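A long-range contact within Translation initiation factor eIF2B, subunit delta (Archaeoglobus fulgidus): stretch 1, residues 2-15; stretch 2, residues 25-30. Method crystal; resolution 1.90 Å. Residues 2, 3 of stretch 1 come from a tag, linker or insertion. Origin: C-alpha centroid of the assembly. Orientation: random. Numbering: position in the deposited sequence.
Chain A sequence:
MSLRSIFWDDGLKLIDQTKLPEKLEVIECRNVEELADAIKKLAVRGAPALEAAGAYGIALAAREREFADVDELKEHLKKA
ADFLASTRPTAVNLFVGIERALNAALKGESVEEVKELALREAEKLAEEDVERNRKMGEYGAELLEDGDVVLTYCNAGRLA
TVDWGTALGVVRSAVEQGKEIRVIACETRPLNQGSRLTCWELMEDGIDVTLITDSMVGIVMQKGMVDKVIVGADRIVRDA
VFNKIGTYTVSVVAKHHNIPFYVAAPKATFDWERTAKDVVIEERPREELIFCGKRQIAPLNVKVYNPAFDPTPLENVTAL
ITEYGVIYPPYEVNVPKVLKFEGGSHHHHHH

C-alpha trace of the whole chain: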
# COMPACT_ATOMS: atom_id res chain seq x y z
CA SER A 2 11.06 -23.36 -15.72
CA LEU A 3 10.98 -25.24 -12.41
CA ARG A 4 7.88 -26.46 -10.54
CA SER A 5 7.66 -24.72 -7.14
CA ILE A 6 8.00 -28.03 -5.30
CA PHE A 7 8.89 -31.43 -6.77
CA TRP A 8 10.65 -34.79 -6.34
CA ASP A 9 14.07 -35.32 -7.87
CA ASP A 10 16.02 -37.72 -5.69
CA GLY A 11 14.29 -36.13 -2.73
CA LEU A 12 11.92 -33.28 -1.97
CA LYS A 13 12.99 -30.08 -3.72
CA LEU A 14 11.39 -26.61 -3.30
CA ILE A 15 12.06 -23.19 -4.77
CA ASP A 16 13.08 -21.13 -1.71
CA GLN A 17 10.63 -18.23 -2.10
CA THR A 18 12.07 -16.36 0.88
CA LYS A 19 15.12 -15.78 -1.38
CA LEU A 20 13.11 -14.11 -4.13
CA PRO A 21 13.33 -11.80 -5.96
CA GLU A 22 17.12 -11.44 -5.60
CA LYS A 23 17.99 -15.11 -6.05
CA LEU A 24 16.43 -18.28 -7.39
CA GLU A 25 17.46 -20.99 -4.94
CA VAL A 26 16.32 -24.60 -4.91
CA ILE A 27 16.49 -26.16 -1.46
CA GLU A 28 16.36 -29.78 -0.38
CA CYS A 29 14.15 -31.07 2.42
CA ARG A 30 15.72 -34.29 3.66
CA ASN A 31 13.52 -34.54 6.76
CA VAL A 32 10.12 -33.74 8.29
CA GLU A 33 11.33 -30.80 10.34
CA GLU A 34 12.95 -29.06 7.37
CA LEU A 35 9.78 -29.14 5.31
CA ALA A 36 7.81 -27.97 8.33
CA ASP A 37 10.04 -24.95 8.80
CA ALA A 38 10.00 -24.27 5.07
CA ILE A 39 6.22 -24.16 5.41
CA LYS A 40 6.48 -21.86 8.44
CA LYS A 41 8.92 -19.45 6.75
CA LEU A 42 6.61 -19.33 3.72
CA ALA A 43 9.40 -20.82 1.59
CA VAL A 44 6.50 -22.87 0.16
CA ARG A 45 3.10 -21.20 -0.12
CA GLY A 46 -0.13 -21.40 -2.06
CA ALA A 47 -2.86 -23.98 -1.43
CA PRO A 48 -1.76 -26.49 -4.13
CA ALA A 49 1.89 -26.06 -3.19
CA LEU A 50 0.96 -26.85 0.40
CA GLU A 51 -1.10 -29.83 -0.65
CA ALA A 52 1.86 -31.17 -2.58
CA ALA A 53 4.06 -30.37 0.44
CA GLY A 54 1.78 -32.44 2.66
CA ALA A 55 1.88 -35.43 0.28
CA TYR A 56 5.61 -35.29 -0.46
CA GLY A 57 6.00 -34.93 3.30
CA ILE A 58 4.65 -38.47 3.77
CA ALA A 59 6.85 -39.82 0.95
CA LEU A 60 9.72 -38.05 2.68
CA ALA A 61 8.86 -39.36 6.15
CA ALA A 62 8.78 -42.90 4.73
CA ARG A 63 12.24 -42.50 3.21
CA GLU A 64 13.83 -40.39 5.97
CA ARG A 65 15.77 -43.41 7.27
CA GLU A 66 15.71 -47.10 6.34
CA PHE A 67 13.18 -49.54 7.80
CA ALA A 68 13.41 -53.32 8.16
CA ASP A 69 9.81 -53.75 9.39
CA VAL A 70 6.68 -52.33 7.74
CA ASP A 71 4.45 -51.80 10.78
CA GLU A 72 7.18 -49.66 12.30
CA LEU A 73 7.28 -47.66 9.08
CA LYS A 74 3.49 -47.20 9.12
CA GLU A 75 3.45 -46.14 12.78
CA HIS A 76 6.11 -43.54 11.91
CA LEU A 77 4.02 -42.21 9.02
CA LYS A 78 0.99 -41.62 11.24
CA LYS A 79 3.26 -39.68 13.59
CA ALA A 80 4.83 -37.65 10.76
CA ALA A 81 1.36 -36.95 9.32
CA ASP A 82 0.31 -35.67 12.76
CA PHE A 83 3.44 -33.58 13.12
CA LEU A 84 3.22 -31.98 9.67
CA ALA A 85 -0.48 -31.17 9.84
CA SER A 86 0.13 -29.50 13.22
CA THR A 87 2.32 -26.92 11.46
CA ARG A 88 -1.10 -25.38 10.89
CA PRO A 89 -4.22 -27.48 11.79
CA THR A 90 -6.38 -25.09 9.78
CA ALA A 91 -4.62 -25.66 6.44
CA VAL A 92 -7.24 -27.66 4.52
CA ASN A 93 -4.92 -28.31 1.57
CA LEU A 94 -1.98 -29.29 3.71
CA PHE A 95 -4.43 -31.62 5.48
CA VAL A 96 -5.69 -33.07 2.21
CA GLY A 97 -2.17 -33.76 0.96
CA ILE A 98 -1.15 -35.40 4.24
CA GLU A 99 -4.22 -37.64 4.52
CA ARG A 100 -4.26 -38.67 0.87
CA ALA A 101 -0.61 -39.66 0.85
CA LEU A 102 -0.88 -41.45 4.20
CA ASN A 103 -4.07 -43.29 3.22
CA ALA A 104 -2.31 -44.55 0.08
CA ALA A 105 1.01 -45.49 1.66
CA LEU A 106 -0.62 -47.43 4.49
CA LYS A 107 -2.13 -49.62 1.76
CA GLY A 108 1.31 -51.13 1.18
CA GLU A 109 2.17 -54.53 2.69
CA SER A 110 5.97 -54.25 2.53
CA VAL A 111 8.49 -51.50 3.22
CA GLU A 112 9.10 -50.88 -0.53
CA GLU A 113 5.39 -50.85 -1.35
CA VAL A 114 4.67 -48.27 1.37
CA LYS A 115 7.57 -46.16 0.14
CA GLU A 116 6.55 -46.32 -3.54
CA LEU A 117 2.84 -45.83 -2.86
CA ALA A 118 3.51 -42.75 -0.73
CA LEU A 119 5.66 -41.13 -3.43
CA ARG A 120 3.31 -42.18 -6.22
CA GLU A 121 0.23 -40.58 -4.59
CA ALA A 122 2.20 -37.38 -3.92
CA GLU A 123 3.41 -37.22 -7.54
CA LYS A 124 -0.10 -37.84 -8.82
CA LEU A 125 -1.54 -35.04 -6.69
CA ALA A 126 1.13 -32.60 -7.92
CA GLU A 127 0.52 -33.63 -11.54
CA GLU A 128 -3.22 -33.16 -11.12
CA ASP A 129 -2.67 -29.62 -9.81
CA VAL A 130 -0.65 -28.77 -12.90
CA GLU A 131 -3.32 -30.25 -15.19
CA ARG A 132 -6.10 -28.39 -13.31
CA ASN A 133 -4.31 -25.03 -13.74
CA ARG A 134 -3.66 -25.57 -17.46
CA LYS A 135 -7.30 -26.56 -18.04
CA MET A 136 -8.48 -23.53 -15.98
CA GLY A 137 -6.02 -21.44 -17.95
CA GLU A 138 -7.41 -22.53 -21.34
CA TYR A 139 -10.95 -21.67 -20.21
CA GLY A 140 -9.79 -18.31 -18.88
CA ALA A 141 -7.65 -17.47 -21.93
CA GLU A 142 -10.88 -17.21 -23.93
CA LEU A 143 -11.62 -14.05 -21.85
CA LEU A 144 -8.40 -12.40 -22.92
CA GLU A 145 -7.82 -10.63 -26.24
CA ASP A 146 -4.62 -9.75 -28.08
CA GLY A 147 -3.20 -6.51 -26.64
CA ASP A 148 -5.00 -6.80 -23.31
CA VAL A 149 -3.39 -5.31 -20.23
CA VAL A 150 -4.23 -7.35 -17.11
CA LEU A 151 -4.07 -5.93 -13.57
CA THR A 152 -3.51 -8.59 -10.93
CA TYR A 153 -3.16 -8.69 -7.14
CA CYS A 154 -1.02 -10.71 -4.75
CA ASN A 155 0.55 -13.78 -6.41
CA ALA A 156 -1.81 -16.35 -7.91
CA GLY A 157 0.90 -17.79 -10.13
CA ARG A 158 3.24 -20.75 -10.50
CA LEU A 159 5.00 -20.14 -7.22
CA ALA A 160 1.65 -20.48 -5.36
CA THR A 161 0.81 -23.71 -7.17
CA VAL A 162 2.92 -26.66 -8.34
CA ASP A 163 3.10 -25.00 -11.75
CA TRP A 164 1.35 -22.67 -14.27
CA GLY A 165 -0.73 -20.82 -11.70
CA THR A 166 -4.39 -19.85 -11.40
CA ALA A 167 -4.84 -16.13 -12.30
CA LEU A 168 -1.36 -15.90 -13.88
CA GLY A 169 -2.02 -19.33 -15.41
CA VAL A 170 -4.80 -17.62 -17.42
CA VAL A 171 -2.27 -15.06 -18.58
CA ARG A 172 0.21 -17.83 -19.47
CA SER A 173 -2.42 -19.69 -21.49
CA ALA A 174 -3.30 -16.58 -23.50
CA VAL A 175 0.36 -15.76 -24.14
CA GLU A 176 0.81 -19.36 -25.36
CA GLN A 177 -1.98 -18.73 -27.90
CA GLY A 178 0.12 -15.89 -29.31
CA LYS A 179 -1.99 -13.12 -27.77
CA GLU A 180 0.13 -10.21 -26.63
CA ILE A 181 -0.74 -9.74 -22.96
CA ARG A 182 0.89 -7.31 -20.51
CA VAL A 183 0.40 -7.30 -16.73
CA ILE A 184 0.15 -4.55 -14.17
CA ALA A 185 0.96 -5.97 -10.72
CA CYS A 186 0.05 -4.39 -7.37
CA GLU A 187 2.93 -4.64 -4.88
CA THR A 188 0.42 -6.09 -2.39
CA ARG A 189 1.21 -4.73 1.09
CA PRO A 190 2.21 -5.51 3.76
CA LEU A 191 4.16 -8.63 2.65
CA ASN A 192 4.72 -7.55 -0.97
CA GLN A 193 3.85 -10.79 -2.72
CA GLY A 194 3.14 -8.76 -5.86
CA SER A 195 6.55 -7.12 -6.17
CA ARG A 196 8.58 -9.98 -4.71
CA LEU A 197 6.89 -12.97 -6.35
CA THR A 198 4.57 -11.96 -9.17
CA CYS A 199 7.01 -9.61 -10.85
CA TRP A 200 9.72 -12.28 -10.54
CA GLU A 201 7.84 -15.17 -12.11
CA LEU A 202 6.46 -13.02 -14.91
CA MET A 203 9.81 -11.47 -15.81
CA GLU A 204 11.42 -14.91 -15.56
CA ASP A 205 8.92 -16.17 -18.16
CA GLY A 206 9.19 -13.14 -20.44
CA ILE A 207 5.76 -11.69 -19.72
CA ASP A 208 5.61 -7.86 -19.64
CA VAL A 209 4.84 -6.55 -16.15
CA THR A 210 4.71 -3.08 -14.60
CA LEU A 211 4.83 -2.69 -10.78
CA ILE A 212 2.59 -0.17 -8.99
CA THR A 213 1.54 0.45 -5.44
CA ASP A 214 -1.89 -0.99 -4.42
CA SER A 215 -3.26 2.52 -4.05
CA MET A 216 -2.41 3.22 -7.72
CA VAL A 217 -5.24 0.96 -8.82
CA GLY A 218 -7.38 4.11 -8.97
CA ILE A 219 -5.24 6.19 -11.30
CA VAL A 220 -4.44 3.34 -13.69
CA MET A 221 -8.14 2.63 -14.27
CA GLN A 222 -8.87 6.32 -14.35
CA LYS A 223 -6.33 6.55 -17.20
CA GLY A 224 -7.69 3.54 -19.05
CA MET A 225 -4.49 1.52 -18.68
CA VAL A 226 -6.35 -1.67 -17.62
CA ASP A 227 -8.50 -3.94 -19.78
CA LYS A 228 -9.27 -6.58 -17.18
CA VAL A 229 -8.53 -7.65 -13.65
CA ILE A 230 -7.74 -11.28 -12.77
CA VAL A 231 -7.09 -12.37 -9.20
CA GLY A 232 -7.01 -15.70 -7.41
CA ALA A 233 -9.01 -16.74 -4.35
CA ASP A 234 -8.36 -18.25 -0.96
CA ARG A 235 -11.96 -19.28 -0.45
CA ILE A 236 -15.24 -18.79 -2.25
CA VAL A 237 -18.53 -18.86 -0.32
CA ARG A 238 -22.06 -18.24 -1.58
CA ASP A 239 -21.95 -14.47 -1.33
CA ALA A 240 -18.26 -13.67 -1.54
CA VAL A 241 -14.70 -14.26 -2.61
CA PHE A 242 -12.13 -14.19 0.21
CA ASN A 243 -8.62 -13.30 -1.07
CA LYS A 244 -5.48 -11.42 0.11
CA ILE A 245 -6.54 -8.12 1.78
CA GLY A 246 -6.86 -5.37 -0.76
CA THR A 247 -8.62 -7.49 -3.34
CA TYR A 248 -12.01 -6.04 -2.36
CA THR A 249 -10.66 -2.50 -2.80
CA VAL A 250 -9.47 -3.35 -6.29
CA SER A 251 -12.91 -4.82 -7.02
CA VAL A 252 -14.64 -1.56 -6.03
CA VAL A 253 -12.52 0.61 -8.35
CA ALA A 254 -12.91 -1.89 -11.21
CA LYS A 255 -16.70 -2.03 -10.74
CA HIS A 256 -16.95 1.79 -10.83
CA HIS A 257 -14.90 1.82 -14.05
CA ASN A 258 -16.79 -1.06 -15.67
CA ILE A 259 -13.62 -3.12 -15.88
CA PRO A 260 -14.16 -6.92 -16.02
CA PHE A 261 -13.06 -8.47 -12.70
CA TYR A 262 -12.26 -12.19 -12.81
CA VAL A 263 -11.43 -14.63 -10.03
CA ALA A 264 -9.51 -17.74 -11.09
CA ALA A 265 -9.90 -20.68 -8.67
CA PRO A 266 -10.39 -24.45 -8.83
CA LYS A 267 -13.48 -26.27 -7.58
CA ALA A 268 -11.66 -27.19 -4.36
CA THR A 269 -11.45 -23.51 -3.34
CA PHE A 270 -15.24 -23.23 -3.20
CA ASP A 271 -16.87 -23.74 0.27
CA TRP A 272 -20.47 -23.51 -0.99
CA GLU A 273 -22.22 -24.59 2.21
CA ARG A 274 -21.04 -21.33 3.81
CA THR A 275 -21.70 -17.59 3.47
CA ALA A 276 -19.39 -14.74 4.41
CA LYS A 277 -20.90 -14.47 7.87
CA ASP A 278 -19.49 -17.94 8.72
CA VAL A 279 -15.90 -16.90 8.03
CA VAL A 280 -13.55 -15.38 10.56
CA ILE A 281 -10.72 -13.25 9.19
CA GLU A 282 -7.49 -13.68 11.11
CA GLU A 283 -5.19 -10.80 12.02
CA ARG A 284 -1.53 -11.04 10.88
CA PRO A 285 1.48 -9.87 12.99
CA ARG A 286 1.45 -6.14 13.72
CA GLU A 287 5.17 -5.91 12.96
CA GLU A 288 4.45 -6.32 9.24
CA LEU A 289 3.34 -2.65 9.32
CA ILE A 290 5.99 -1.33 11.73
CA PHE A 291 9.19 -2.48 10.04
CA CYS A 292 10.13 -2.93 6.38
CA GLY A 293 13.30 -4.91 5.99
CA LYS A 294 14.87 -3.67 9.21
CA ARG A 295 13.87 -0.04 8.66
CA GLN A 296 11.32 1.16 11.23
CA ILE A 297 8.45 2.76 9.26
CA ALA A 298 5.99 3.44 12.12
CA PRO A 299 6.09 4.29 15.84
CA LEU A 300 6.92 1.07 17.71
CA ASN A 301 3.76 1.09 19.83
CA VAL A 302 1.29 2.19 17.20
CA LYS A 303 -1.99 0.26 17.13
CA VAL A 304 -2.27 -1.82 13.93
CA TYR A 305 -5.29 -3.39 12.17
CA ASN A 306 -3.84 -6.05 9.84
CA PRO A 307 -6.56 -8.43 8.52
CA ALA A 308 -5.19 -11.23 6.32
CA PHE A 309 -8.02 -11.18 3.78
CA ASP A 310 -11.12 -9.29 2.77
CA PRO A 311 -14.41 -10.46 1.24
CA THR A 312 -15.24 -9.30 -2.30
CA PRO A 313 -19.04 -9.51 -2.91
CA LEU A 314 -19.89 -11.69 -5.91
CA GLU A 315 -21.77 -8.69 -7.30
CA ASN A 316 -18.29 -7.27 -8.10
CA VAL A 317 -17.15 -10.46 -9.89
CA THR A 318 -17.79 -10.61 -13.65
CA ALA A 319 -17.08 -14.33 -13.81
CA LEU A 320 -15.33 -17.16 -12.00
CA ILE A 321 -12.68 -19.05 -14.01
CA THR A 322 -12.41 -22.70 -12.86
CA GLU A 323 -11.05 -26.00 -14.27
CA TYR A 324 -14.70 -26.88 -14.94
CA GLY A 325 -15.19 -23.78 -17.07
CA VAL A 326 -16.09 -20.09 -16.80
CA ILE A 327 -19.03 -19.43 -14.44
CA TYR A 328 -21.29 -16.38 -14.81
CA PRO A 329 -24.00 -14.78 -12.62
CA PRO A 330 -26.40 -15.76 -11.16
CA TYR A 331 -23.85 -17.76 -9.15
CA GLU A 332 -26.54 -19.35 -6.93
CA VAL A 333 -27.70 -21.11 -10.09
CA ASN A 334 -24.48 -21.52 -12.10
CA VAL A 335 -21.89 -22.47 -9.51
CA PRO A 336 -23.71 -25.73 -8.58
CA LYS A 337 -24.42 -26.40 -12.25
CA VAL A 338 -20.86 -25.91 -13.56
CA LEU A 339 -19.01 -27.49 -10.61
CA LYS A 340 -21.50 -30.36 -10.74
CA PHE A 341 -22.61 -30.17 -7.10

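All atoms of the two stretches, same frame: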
# COMPACT_ATOMS: atom_id res chain seq x y z
N SER A 2 10.98 -23.82 -17.14
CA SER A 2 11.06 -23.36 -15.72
C SER A 2 10.84 -24.52 -14.73
O SER A 2 10.45 -25.62 -15.11
CB SER A 2 10.03 -22.26 -15.47
OG SER A 2 8.74 -22.64 -15.94
N LEU A 3 11.12 -24.25 -13.47
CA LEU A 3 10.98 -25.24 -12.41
C LEU A 3 9.58 -25.25 -11.77
O LEU A 3 8.89 -24.24 -11.77
CB LEU A 3 12.02 -24.94 -11.32
CG LEU A 3 13.38 -25.64 -11.25
CD1 LEU A 3 13.81 -26.17 -12.61
CD2 LEU A 3 14.40 -24.66 -10.65
N ARG A 4 9.16 -26.40 -11.24
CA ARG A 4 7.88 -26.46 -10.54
C ARG A 4 8.28 -25.88 -9.18
O ARG A 4 9.45 -25.93 -8.82
CB ARG A 4 7.40 -27.91 -10.37
CG ARG A 4 6.81 -28.54 -11.62
CD ARG A 4 6.19 -29.88 -11.24
NE ARG A 4 5.53 -30.55 -12.36
CZ ARG A 4 4.90 -31.71 -12.23
NH1 ARG A 4 4.84 -32.30 -11.04
NH2 ARG A 4 4.32 -32.27 -13.28
N SER A 5 7.32 -25.34 -8.43
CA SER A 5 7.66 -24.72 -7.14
C SER A 5 8.08 -25.72 -6.07
O SER A 5 8.76 -25.36 -5.11
CB SER A 5 6.47 -23.90 -6.63
OG SER A 5 5.46 -24.79 -6.27
N ILE A 6 7.66 -26.97 -6.23
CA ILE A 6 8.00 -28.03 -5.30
C ILE A 6 7.88 -29.32 -6.11
O ILE A 6 6.91 -29.51 -6.86
CB ILE A 6 7.04 -28.06 -4.07
CG1 ILE A 6 7.38 -29.24 -3.17
CG2 ILE A 6 5.58 -28.16 -4.53
CD1 ILE A 6 6.56 -29.25 -1.89
N PHE A 7 8.89 -30.19 -6.00
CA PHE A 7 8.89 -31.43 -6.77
C PHE A 7 9.81 -32.52 -6.18
O PHE A 7 10.50 -32.31 -5.18
CB PHE A 7 9.32 -31.13 -8.21
CG PHE A 7 10.61 -30.36 -8.29
CD1 PHE A 7 10.64 -28.99 -8.02
CD2 PHE A 7 11.80 -31.00 -8.61
CE1 PHE A 7 11.83 -28.28 -8.06
CE2 PHE A 7 13.00 -30.30 -8.65
CZ PHE A 7 13.01 -28.93 -8.37
N TRP A 8 9.80 -33.69 -6.80
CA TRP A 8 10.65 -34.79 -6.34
C TRP A 8 11.69 -35.09 -7.40
O TRP A 8 11.37 -35.31 -8.57
CB TRP A 8 9.82 -36.04 -6.07
CG TRP A 8 10.60 -37.07 -5.31
CD1 TRP A 8 11.45 -38.02 -5.82
CD2 TRP A 8 10.61 -37.24 -3.89
NE1 TRP A 8 11.99 -38.77 -4.79
CE2 TRP A 8 11.49 -38.31 -3.59
CE3 TRP A 8 9.96 -36.58 -2.83
CZ2 TRP A 8 11.74 -38.74 -2.28
CZ3 TRP A 8 10.21 -37.01 -1.52
CH2 TRP A 8 11.09 -38.08 -1.27
N ASP A 9 12.94 -35.06 -6.99
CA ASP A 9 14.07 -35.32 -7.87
C ASP A 9 15.14 -35.81 -6.92
O ASP A 9 15.96 -35.03 -6.43
CB ASP A 9 14.53 -34.02 -8.53
CG ASP A 9 14.53 -34.10 -10.03
OD1 ASP A 9 13.47 -34.42 -10.61
OD2 ASP A 9 15.60 -33.83 -10.63
N ASP A 10 15.09 -37.11 -6.63
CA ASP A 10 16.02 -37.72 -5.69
C ASP A 10 15.84 -36.99 -4.37
O ASP A 10 16.80 -36.56 -3.74
CB ASP A 10 17.47 -37.60 -6.16
CG ASP A 10 17.70 -38.29 -7.50
OD1 ASP A 10 17.00 -39.28 -7.80
OD2 ASP A 10 18.61 -37.83 -8.24
N GLY A 11 14.58 -36.82 -3.97
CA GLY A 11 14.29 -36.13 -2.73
C GLY A 11 13.41 -34.93 -2.98
O GLY A 11 13.28 -34.47 -4.11
N LEU A 12 12.81 -34.43 -1.90
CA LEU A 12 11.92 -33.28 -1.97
C LEU A 12 12.66 -31.98 -2.25
O LEU A 12 13.49 -31.55 -1.44
CB LEU A 12 11.15 -33.15 -0.65
CG LEU A 12 9.80 -32.42 -0.68
CD1 LEU A 12 9.17 -32.47 0.72
CD2 LEU A 12 9.98 -30.98 -1.15
N LYS A 13 12.35 -31.35 -3.37
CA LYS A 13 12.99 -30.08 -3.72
C LYS A 13 11.93 -28.97 -3.77
O LYS A 13 10.80 -29.21 -4.23
CB LYS A 13 13.66 -30.18 -5.09
CG LYS A 13 14.62 -31.36 -5.26
CD LYS A 13 15.89 -31.21 -4.43
CE LYS A 13 16.89 -32.34 -4.75
NZ LYS A 13 17.25 -32.34 -6.21
N LEU A 14 12.29 -27.78 -3.30
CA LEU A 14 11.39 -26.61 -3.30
C LEU A 14 12.15 -25.36 -3.72
O LEU A 14 13.34 -25.21 -3.41
CB LEU A 14 10.86 -26.24 -1.91
CG LEU A 14 10.54 -27.12 -0.72
CD1 LEU A 14 10.51 -26.23 0.51
CD2 LEU A 14 9.22 -27.82 -0.90
N ILE A 15 11.46 -24.46 -4.40
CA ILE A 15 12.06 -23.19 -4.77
C ILE A 15 11.97 -22.43 -3.44
O ILE A 15 10.89 -22.37 -2.83
CB ILE A 15 11.21 -22.44 -5.82
CG1 ILE A 15 11.50 -22.99 -7.21
CG2 ILE A 15 11.50 -20.94 -5.76
CD1 ILE A 15 10.57 -22.45 -8.29
N GLU A 25 16.77 -19.94 -5.67
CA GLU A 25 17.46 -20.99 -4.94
C GLU A 25 16.58 -22.20 -4.72
O GLU A 25 15.48 -22.08 -4.18
CB GLU A 25 17.88 -20.48 -3.56
CG GLU A 25 19.24 -19.90 -3.46
CD GLU A 25 19.72 -19.87 -2.02
OE1 GLU A 25 19.64 -20.92 -1.35
OE2 GLU A 25 20.16 -18.80 -1.55
N VAL A 26 17.07 -23.37 -5.12
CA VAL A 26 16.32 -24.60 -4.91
C VAL A 26 16.87 -25.26 -3.65
O VAL A 26 18.08 -25.53 -3.56
CB VAL A 26 16.45 -25.58 -6.11
CG1 VAL A 26 15.84 -26.93 -5.75
CG2 VAL A 26 15.77 -24.99 -7.35
N ILE A 27 16.02 -25.50 -2.66
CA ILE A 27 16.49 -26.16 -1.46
C ILE A 27 15.99 -27.60 -1.39
O ILE A 27 15.04 -28.00 -2.08
CB ILE A 27 16.06 -25.42 -0.18
CG1 ILE A 27 14.55 -25.25 -0.15
CG2 ILE A 27 16.78 -24.09 -0.10
CD1 ILE A 27 14.04 -24.44 1.04
N GLU A 28 16.67 -28.38 -0.56
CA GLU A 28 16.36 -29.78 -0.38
C GLU A 28 15.84 -30.05 1.03
O GLU A 28 16.46 -29.64 2.01
CB GLU A 28 17.63 -30.60 -0.62
CG GLU A 28 17.61 -32.01 -0.06
CD GLU A 28 16.95 -32.99 -0.99
OE1 GLU A 28 15.78 -32.75 -1.36
OE2 GLU A 28 17.60 -34.00 -1.34
N CYS A 29 14.69 -30.70 1.12
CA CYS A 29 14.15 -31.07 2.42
C CYS A 29 14.48 -32.55 2.53
O CYS A 29 13.97 -33.36 1.76
CB CYS A 29 12.64 -30.86 2.49
SG CYS A 29 12.12 -29.16 2.77
N ARG A 30 15.35 -32.89 3.47
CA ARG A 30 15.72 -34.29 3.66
C ARG A 30 15.03 -34.88 4.88
O ARG A 30 15.17 -36.07 5.15
CB ARG A 30 17.25 -34.44 3.75
CG ARG A 30 17.97 -33.21 4.27
CD ARG A 30 19.43 -33.15 3.83
NE ARG A 30 20.06 -31.89 4.23
CZ ARG A 30 19.74 -30.70 3.74
NH1 ARG A 30 18.79 -30.59 2.81
NH2 ARG A 30 20.35 -29.60 4.18

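Antiparallel pairing of two short strands, residues 12-15 and the strand that begins at Val26, in the delta subunit of eIF2B from Archaeoglobus fulgidus. The strand axes approach to 4.6 Å, their N-to-C directions lie 146° apart, and the two stretches together bury 523 Å².

Backbone hydrogen bonds set the register. Leu14 and Ile27 face each other as a hydrogen-bonded pair and exchange two bonds: Ile27 N donates to Leu14 O (2.8 Å), and Leu14 N donates to Ile27 O (3.0 Å). One step along the ladder on either side, Lys13 lies opposite Glu28 and Ile15 opposite Val26 as non-hydrogen-bonded pairs, with CA-CA distances of 4.8 Å and 4.5 Å. Beyond Lys13, Cys29 N donates to Leu12 O at 3.0 Å in a nearly straight bond (170°). CA-H...O contacts supplement these bonds: Lys13 CA lies 3.3 Å from Ile27 O, and Val26 CA 3.4 Å from Leu14 O. Strand 12-15 is also bonded on its other edge to the start of its own stretch, where Phe7 N to Lys13 O and Lys13 N to Phe7 O both measure 2.8 Å and Ile15 N reaches Ser5 O at 2.9 Å; it is thus the middle strand of three.

Apolar contacts form on both faces of the sheet. Leu12, Leu14, Ile27 and Cys29 share one face, where Leu14 CD1 touches both Ile27 CD1 and Cys29 SG at 4.0 Å and Leu12 CB lies 4.2 Å from Cys29 CB. The opposite face carries Lys13, Ile15, Val26 and Glu28. Here Val26 is covered from the first stretch: its CG1 lies 4.3 Å from Phe7 CZ, approaching the ring obliquely, and 4.0 Å from Lys13 CB, while its CG2 meets CD2 of the tag-derived Leu3 at 3.6 Å.

Polar contacts gather around Glu28, whose side chain (chi1 t, chi2 p) bends back to the first stretch. Its OE1 comes within 2.6 Å of Leu12 O, a close approach whose protonation the coordinates leave open, and packs 3.4 Å from Lys13 CD. The lysine amine is directed elsewhere, with Lys13 NZ donating to Asp9 O at 3.0 Å within its own stretch. Gly11 makes room for the carboxylate: an ideal CB there would lie 2.7 Å from Glu28 OE2, a clash. Its backbone angles (122°/164°) independently call for glycine, since a CB would also be jammed against the preceding carbonyl oxygen.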